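Side-chain contacts in vacuolar protein sorting protein 36 (Saccharomyces cerevisiae, PDB 2CAY), which probably binds membrane lipids through its N-terminal PH-type GLUE domain and serves, within ESCRT-II, in protein sorting at multivesicular bodies: residues M9-Y14 with S108-Q113; G39-K44 with S95-L100. All coordinates share one frame; numbering follows the deposited sequence.

Contact 1: residues M9-Y14 with S108-Q113; sequences MEYWHY and STEFVQ
Tyr-11 and Glu-110 are brought together by two similar first torsions: in each, CG stands opposite the carbonyl carbon (chi1 -48° in Tyr-11), and the glutamate then bends at chi2 (-114°), folding its carboxylate across the phenol end. The Tyr-11 hydroxyl donates to Glu-110 OE1 at 2.7 Å. The hydroxyl meets OE1 from above the carboxylate plane, and the ring and carboxylate planes stand 79° apart, while Glu-110 CD lies in the plane of the ring at its edge. A second bond, from the backbone N of Ser-106, reaches the same hydroxyl, and Glu-110 OE2 is taken by His-42 NE2. Glu-10 comes over a Tyr-11 face, its CD 3.6 Å above the ring plane. Its OE1, bonded to Ser-106 OG, is only 3.8 Å from Glu-110 OE1, a proximity that may raise the affinity of either carboxylate for a proton. The PH fold packs two antiparallel sheets against each other, and strands 13-14 and 112-116 belong to different ones; Trp-12 bridges them, touching Leu-75 and Leu-77 on its own side. Val-112 turns both methyls to the indole: CG2, set obliquely to the ring, lies 3.6 Å from Trp-12 NE1, and CG1 meets Trp-12 CZ2 at 3.7 Å. Trp-12 NE1, buried here, has no hydrogen-bond partner in the model.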
loop_
_atom_site.group_PDB
_atom_site.type_symbol
_atom_site.label_atom_id
_atom_site.label_comp_id
_atom_site.label_asym_id
_atom_site.label_seq_id
_atom_site.Cartn_x
_atom_site.Cartn_y
_atom_site.Cartn_z
ATOM N N MET A 9 -9.443 11.250 -22.620
ATOM C CA MET A 9 -10.446 12.257 -22.969
ATOM C C MET A 9 -11.893 11.763 -22.884
ATOM O O MET A 9 -12.829 12.552 -23.067
ATOM C CB MET A 9 -10.154 12.893 -24.341
ATOM C CG MET A 9 -8.955 13.862 -24.360
ATOM S SD MET A 9 -8.997 15.211 -23.134
ATOM C CE MET A 9 -10.463 16.143 -23.626
ATOM N N GLU A 10 -12.085 10.477 -22.588
ATOM C CA GLU A 10 -13.432 9.960 -22.340
ATOM C C GLU A 10 -13.946 10.539 -21.026
ATOM O O GLU A 10 -15.137 10.819 -20.874
ATOM C CB GLU A 10 -13.421 8.435 -22.272
ATOM C CG GLU A 10 -14.791 7.808 -21.971
ATOM C CD GLU A 10 -14.717 6.322 -21.619
ATOM O OE1 GLU A 10 -13.837 5.596 -22.158
ATOM O OE2 GLU A 10 -15.555 5.877 -20.797
ATOM N N TYR A 11 -13.022 10.743 -20.090
ATOM C CA TYR A 11 -13.350 11.155 -18.735
ATOM C C TYR A 11 -13.059 12.651 -18.488
ATOM O O TYR A 11 -13.760 13.300 -17.725
ATOM C CB TYR A 11 -12.567 10.281 -17.747
ATOM C CG TYR A 11 -12.640 8.785 -18.046
ATOM C CD1 TYR A 11 -13.726 8.010 -17.598
ATOM C CD2 TYR A 11 -11.623 8.143 -18.783
ATOM C CE1 TYR A 11 -13.799 6.614 -17.869
ATOM C CE2 TYR A 11 -11.688 6.748 -19.066
ATOM C CZ TYR A 11 -12.776 5.991 -18.604
ATOM O OH TYR A 11 -12.837 4.618 -18.876
ATOM N N TRP A 12 -12.020 13.178 -19.124
ATOM C CA TRP A 12 -11.633 14.564 -18.945
ATOM C C TRP A 12 -12.364 15.456 -19.970
ATOM O O TRP A 12 -12.690 15.003 -21.076
ATOM C CB TRP A 12 -10.123 14.720 -19.100
ATOM C CG TRP A 12 -9.206 14.198 -17.945
ATOM C CD1 TRP A 12 -8.496 13.015 -17.933
ATOM C CD2 TRP A 12 -8.852 14.882 -16.718
ATOM N NE1 TRP A 12 -7.759 12.914 -16.779
ATOM C CE2 TRP A 12 -7.956 14.035 -16.010
ATOM C CE3 TRP A 12 -9.216 16.103 -16.146
ATOM C CZ2 TRP A 12 -7.421 14.376 -14.758
ATOM C CZ3 TRP A 12 -8.685 16.450 -14.885
ATOM C CH2 TRP A 12 -7.787 15.586 -14.211
ATOM N N HIS A 13 -12.647 16.699 -19.600
ATOM C CA HIS A 13 -13.222 17.664 -20.555
ATOM C C HIS A 13 -12.370 18.939 -20.607
ATOM O O HIS A 13 -11.614 19.257 -19.672
ATOM C CB HIS A 13 -14.715 17.958 -20.270
ATOM C CG HIS A 13 -14.985 18.462 -18.882
ATOM N ND1 HIS A 13 -14.636 19.733 -18.463
ATOM C CD2 HIS A 13 -15.539 17.856 -17.806
ATOM C CE1 HIS A 13 -14.960 19.885 -17.188
ATOM N NE2 HIS A 13 -15.521 18.768 -16.770
ATOM N N TYR A 14 -12.482 19.678 -21.710
ATOM C CA TYR A 14 -11.715 20.910 -21.862
ATOM C C TYR A 14 -12.263 21.959 -20.872
ATOM O O TYR A 14 -13.480 22.015 -20.619
ATOM C CB TYR A 14 -11.811 21.381 -23.325
ATOM C CG TYR A 14 -11.223 22.738 -23.582
ATOM C CD1 TYR A 14 -9.845 22.928 -23.680
ATOM C CD2 TYR A 14 -12.060 23.853 -23.702
ATOM C CE1 TYR A 14 -9.317 24.212 -23.915
ATOM C CE2 TYR A 14 -11.544 25.117 -23.922
ATOM C CZ TYR A 14 -10.192 25.292 -24.024
ATOM O OH TYR A 14 -9.729 26.566 -24.255
ATOM N N SER A 108 -10.396 -2.040 -15.996
ATOM C CA SER A 108 -9.913 -1.627 -14.687
ATOM C C SER A 108 -8.563 -0.930 -14.846
ATOM O O SER A 108 -7.964 -0.469 -13.879
ATOM C CB SER A 108 -9.871 -2.841 -13.780
ATOM O OG SER A 108 -11.183 -3.097 -13.306
ATOM N N THR A 109 -8.117 -0.792 -16.088
ATOM C CA THR A 109 -6.894 -0.066 -16.362
ATOM C C THR A 109 -7.142 1.452 -16.407
ATOM O O THR A 109 -6.202 2.244 -16.371
ATOM C CB THR A 109 -6.199 -0.562 -17.661
ATOM O OG1 THR A 109 -6.943 -0.141 -18.820
ATOM C CG2 THR A 109 -6.046 -2.114 -17.644
ATOM N N GLU A 110 -8.416 1.845 -16.483
ATOM C CA GLU A 110 -8.799 3.236 -16.644
ATOM C C GLU A 110 -9.133 3.844 -15.280
ATOM O O GLU A 110 -10.214 3.603 -14.723
ATOM C CB GLU A 110 -10.044 3.319 -17.504
ATOM C CG GLU A 110 -9.905 2.631 -18.850
ATOM C CD GLU A 110 -9.967 3.600 -19.983
ATOM O OE1 GLU A 110 -11.023 3.605 -20.659
ATOM O OE2 GLU A 110 -8.982 4.357 -20.188
ATOM N N PHE A 111 -8.196 4.628 -14.777
ATOM C CA PHE A 111 -8.383 5.441 -13.577
ATOM C C PHE A 111 -7.442 6.634 -13.740
ATOM O O PHE A 111 -6.644 6.693 -14.676
ATOM C CB PHE A 111 -8.074 4.642 -12.273
ATOM C CG PHE A 111 -6.693 4.022 -12.249
ATOM C CD1 PHE A 111 -5.603 4.699 -11.685
ATOM C CD2 PHE A 111 -6.489 2.739 -12.746
ATOM C CE1 PHE A 111 -4.330 4.121 -11.662
ATOM C CE2 PHE A 111 -5.222 2.169 -12.731
ATOM C CZ PHE A 111 -4.147 2.847 -12.170
ATOM N N VAL A 112 -7.533 7.592 -12.831
ATOM C CA VAL A 112 -6.667 8.763 -12.913
ATOM C C VAL A 112 -5.792 8.875 -11.683
ATOM O O VAL A 112 -6.172 8.429 -10.612
ATOM C CB VAL A 112 -7.509 10.102 -13.069
ATOM C CG1 VAL A 112 -6.592 11.365 -12.851
ATOM C CG2 VAL A 112 -8.196 10.142 -14.447
ATOM N N GLN A 113 -4.621 9.473 -11.830
ATOM C CA GLN A 113 -3.848 9.884 -10.634
ATOM C C GLN A 113 -3.456 11.339 -10.737
ATOM O O GLN A 113 -3.117 11.831 -11.820
ATOM C CB GLN A 113 -2.570 9.078 -10.450
ATOM C CG GLN A 113 -2.665 7.580 -10.822
ATOM C CD GLN A 113 -1.333 6.887 -10.608
ATOM O OE1 GLN A 113 -0.721 7.038 -9.540
ATOM N NE2 GLN A 113 -0.853 6.153 -11.634
#

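Contact 2: residues G39-K44 with S95-L100; sequences GLYHGK and SPRLIL. With SO4 (sulfate ion), chain C.
Tyr-41 and Arg-97 sit on strands 38-42 and 97-102, which run parallel but are not neighbours: strand 112-116 lies between them, antiparallel to both, and the Tyr-41 CA and Arg-97 CA atoms are 9.5 Å apart. The two side chains close this gap over one face of the sheet. A bend at chi2 (-81°) turns the Arg-97 chain so that its guanidinium lies flat on the Tyr-41 ring, with planes 19° apart and centres 4.2 Å apart. Arg-97 CZ is 28° off the ring normal, a cation-pi geometry shifted toward the hydroxyl end. Tyr-41 OH and Arg-97 NH2 approach within 3.3 Å, but the angle is too poor for a hydrogen bond. The tyrosine hydroxyl instead donates to sulfate O1 at 2.7 Å. Sulfate O4 lies at the guanidinium edge and receives three N-H groups: Arg-97 NE, Arg-97 NH2 at 3.1 Å, and the backbone Ser-95 N at 2.8 Å. Ser-95 OG donates to sulfate O2 at 2.7 Å, and Ser-115 and Arg-117 complete the anion's surroundings. Elsewhere on the guanidinium, Arg-97 NH1 bonds Gln-113 OE1 of the intervening strand and, at 2.9 Å, a water in the guanidinium plane that also reaches Lys-44 O; these bonds fix its rotation. The sulfate probably came from the crystallisation liquor, yet an anion held by an arginine stacked on a tyrosine and by several hydroxyls is consistent with a phosphate-binding pocket of a lipid-binding PH domain.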
loop_
_atom_site.group_PDB
_atom_site.type_symbol
_atom_site.label_atom_id
_atom_site.label_comp_id
_atom_site.label_asym_id
_atom_site.label_seq_id
_atom_site.Cartn_x
_atom_site.Cartn_y
_atom_site.Cartn_z
ATOM N N GLY A 39 1.148 16.796 -11.573
ATOM C CA GLY A 39 1.157 16.136 -12.878
ATOM C C GLY A 39 0.040 15.110 -12.923
ATOM O O GLY A 39 -0.419 14.608 -11.864
ATOM N N LEU A 40 -0.401 14.780 -14.137
ATOM C CA LEU A 40 -1.529 13.859 -14.327
ATOM C C LEU A 40 -1.066 12.514 -14.828
ATOM O O LEU A 40 -0.072 12.442 -15.572
ATOM C CB LEU A 40 -2.552 14.448 -15.308
ATOM C CG LEU A 40 -3.172 15.811 -14.986
ATOM C CD1 LEU A 40 -4.249 16.179 -16.066
ATOM C CD2 LEU A 40 -3.787 15.858 -13.544
ATOM N N TYR A 41 -1.769 11.467 -14.401
ATOM C CA TYR A 41 -1.609 10.100 -14.908
ATOM C C TYR A 41 -2.937 9.599 -15.425
ATOM O O TYR A 41 -4.014 9.913 -14.880
ATOM C CB TYR A 41 -1.156 9.147 -13.791
ATOM C CG TYR A 41 0.302 9.253 -13.483
ATOM C CD1 TYR A 41 1.184 8.215 -13.858
ATOM C CD2 TYR A 41 0.825 10.377 -12.804
ATOM C CE1 TYR A 41 2.549 8.301 -13.579
ATOM C CE2 TYR A 41 2.197 10.462 -12.519
ATOM C CZ TYR A 41 3.040 9.420 -12.911
ATOM O OH TYR A 41 4.382 9.491 -12.628
ATOM N N HIS A 42 -2.871 8.829 -16.497
ATOM C CA HIS A 42 -4.038 8.087 -16.918
ATOM C C HIS A 42 -3.658 6.618 -16.776
ATOM O O HIS A 42 -2.763 6.137 -17.481
ATOM C CB HIS A 42 -4.453 8.397 -18.353
ATOM C CG HIS A 42 -5.779 7.786 -18.704
ATOM N ND1 HIS A 42 -6.953 8.132 -18.050
ATOM C CD2 HIS A 42 -6.108 6.800 -19.574
ATOM C CE1 HIS A 42 -7.947 7.397 -18.520
ATOM N NE2 HIS A 42 -7.460 6.580 -19.442
ATOM N N GLY A 43 -4.334 5.921 -15.866
ATOM C CA GLY A 43 -3.871 4.624 -15.377
ATOM C C GLY A 43 -2.475 4.766 -14.809
ATOM O O GLY A 43 -2.185 5.729 -14.086
ATOM N N LYS A 44 -1.587 3.825 -15.157
ATOM C CA LYS A 44 -0.208 3.866 -14.676
ATOM C C LYS A 44 0.706 4.834 -15.450
ATOM O O LYS A 44 1.826 5.044 -15.036
ATOM C CB LYS A 44 0.424 2.462 -14.673
ATOM C CG LYS A 44 -0.436 1.406 -14.009
ATOM C CD LYS A 44 0.214 0.056 -14.086
ATOM C CE LYS A 44 -0.609 -0.974 -13.346
ATOM N NZ LYS A 44 0.058 -2.287 -13.402
ATOM N N SER A 95 6.665 10.896 -6.041
ATOM C CA SER A 95 5.712 11.837 -5.383
ATOM C C SER A 95 4.513 11.094 -4.809
ATOM O O SER A 95 4.119 10.051 -5.341
ATOM C CB SER A 95 5.208 12.871 -6.390
ATOM O OG SER A 95 6.284 13.515 -7.034
ATOM N N PRO A 96 3.900 11.631 -3.728
ATOM C CA PRO A 96 2.596 11.050 -3.323
ATOM C C PRO A 96 1.541 11.211 -4.436
ATOM O O PRO A 96 1.699 12.087 -5.294
ATOM C CB PRO A 96 2.183 11.865 -2.075
ATOM C CG PRO A 96 3.336 12.734 -1.723
ATOM C CD PRO A 96 4.319 12.770 -2.878
ATOM N N ARG A 97 0.519 10.371 -4.420
ATOM C CA ARG A 97 -0.467 10.294 -5.509
ATOM C C ARG A 97 -1.854 10.289 -4.916
ATOM O O ARG A 97 -2.121 9.649 -3.868
ATOM C CB ARG A 97 -0.304 8.987 -6.291
ATOM C CG ARG A 97 1.107 8.680 -6.810
ATOM C CD ARG A 97 1.402 9.408 -8.082
ATOM N NE ARG A 97 2.736 9.028 -8.616
ATOM C CZ ARG A 97 2.991 8.030 -9.461
ATOM N NH1 ARG A 97 2.019 7.241 -9.911
ATOM N NH2 ARG A 97 4.271 7.789 -9.831
ATOM N N LEU A 98 -2.764 10.976 -5.591
ATOM C CA LEU A 98 -4.184 10.773 -5.316
ATOM C C LEU A 98 -4.818 9.998 -6.492
ATOM O O LEU A 98 -4.793 10.463 -7.624
ATOM C CB LEU A 98 -4.904 12.097 -5.033
ATOM C CG LEU A 98 -6.408 11.967 -4.688
ATOM C CD1 LEU A 98 -6.595 11.266 -3.326
ATOM C CD2 LEU A 98 -7.107 13.332 -4.682
ATOM N N ILE A 99 -5.342 8.811 -6.202
ATOM C CA ILE A 99 -5.906 7.887 -7.227
ATOM C C ILE A 99 -7.419 8.077 -7.298
ATOM O O ILE A 99 -8.103 8.008 -6.274
ATOM C CB ILE A 99 -5.624 6.392 -6.849
ATOM C CG1 ILE A 99 -4.188 6.167 -6.371
ATOM C CG2 ILE A 99 -6.085 5.399 -7.957
ATOM C CD1 ILE A 99 -3.170 6.794 -7.194
ATOM N N LEU A 100 -7.917 8.379 -8.489
ATOM C CA LEU A 100 -9.366 8.577 -8.713
ATOM C C LEU A 100 -9.953 7.358 -9.426
ATOM O O LEU A 100 -9.521 7.028 -10.544
ATOM C CB LEU A 100 -9.601 9.838 -9.562
ATOM C CG LEU A 100 -8.799 11.065 -9.113
ATOM C CD1 LEU A 100 -9.079 12.279 -10.054
ATOM C CD2 LEU A 100 -9.120 11.400 -7.672
HETATM S S SO4 C . 6.102 10.976 -9.835
HETATM O O1 SO4 C . 4.954 11.251 -10.678
HETATM O O2 SO4 C . 6.727 12.221 -9.388
HETATM O O3 SO4 C . 7.072 10.238 -10.663
HETATM O O4 SO4 C . 5.756 10.251 -8.640
HETATM O O HOH W 1 1.901 5.050 -11.769
#

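From the N terminus, residues 9-14 come first, and contact 1 closes the longer loop when the chain returns at 108-113, after 93 intervening residues. Contact 2 is nested inside it, joining 39-44 to 95-100 across 50 intervening residues. Their centres are about 11 Å apart. Strand 112-116 follows strand 97-102 directly and inserts between it and strand 38-42, so the later arm of contact 1 borders both arms of contact 2: Phe-111 O meets Gly-43 N, and Val-112 O meets Leu-100 N, each at 2.7 Å. Contact 1 thus ties one sheet to the other, whereas contact 2 spans a single sheet. The third subunit, another copy of the protein, touches both.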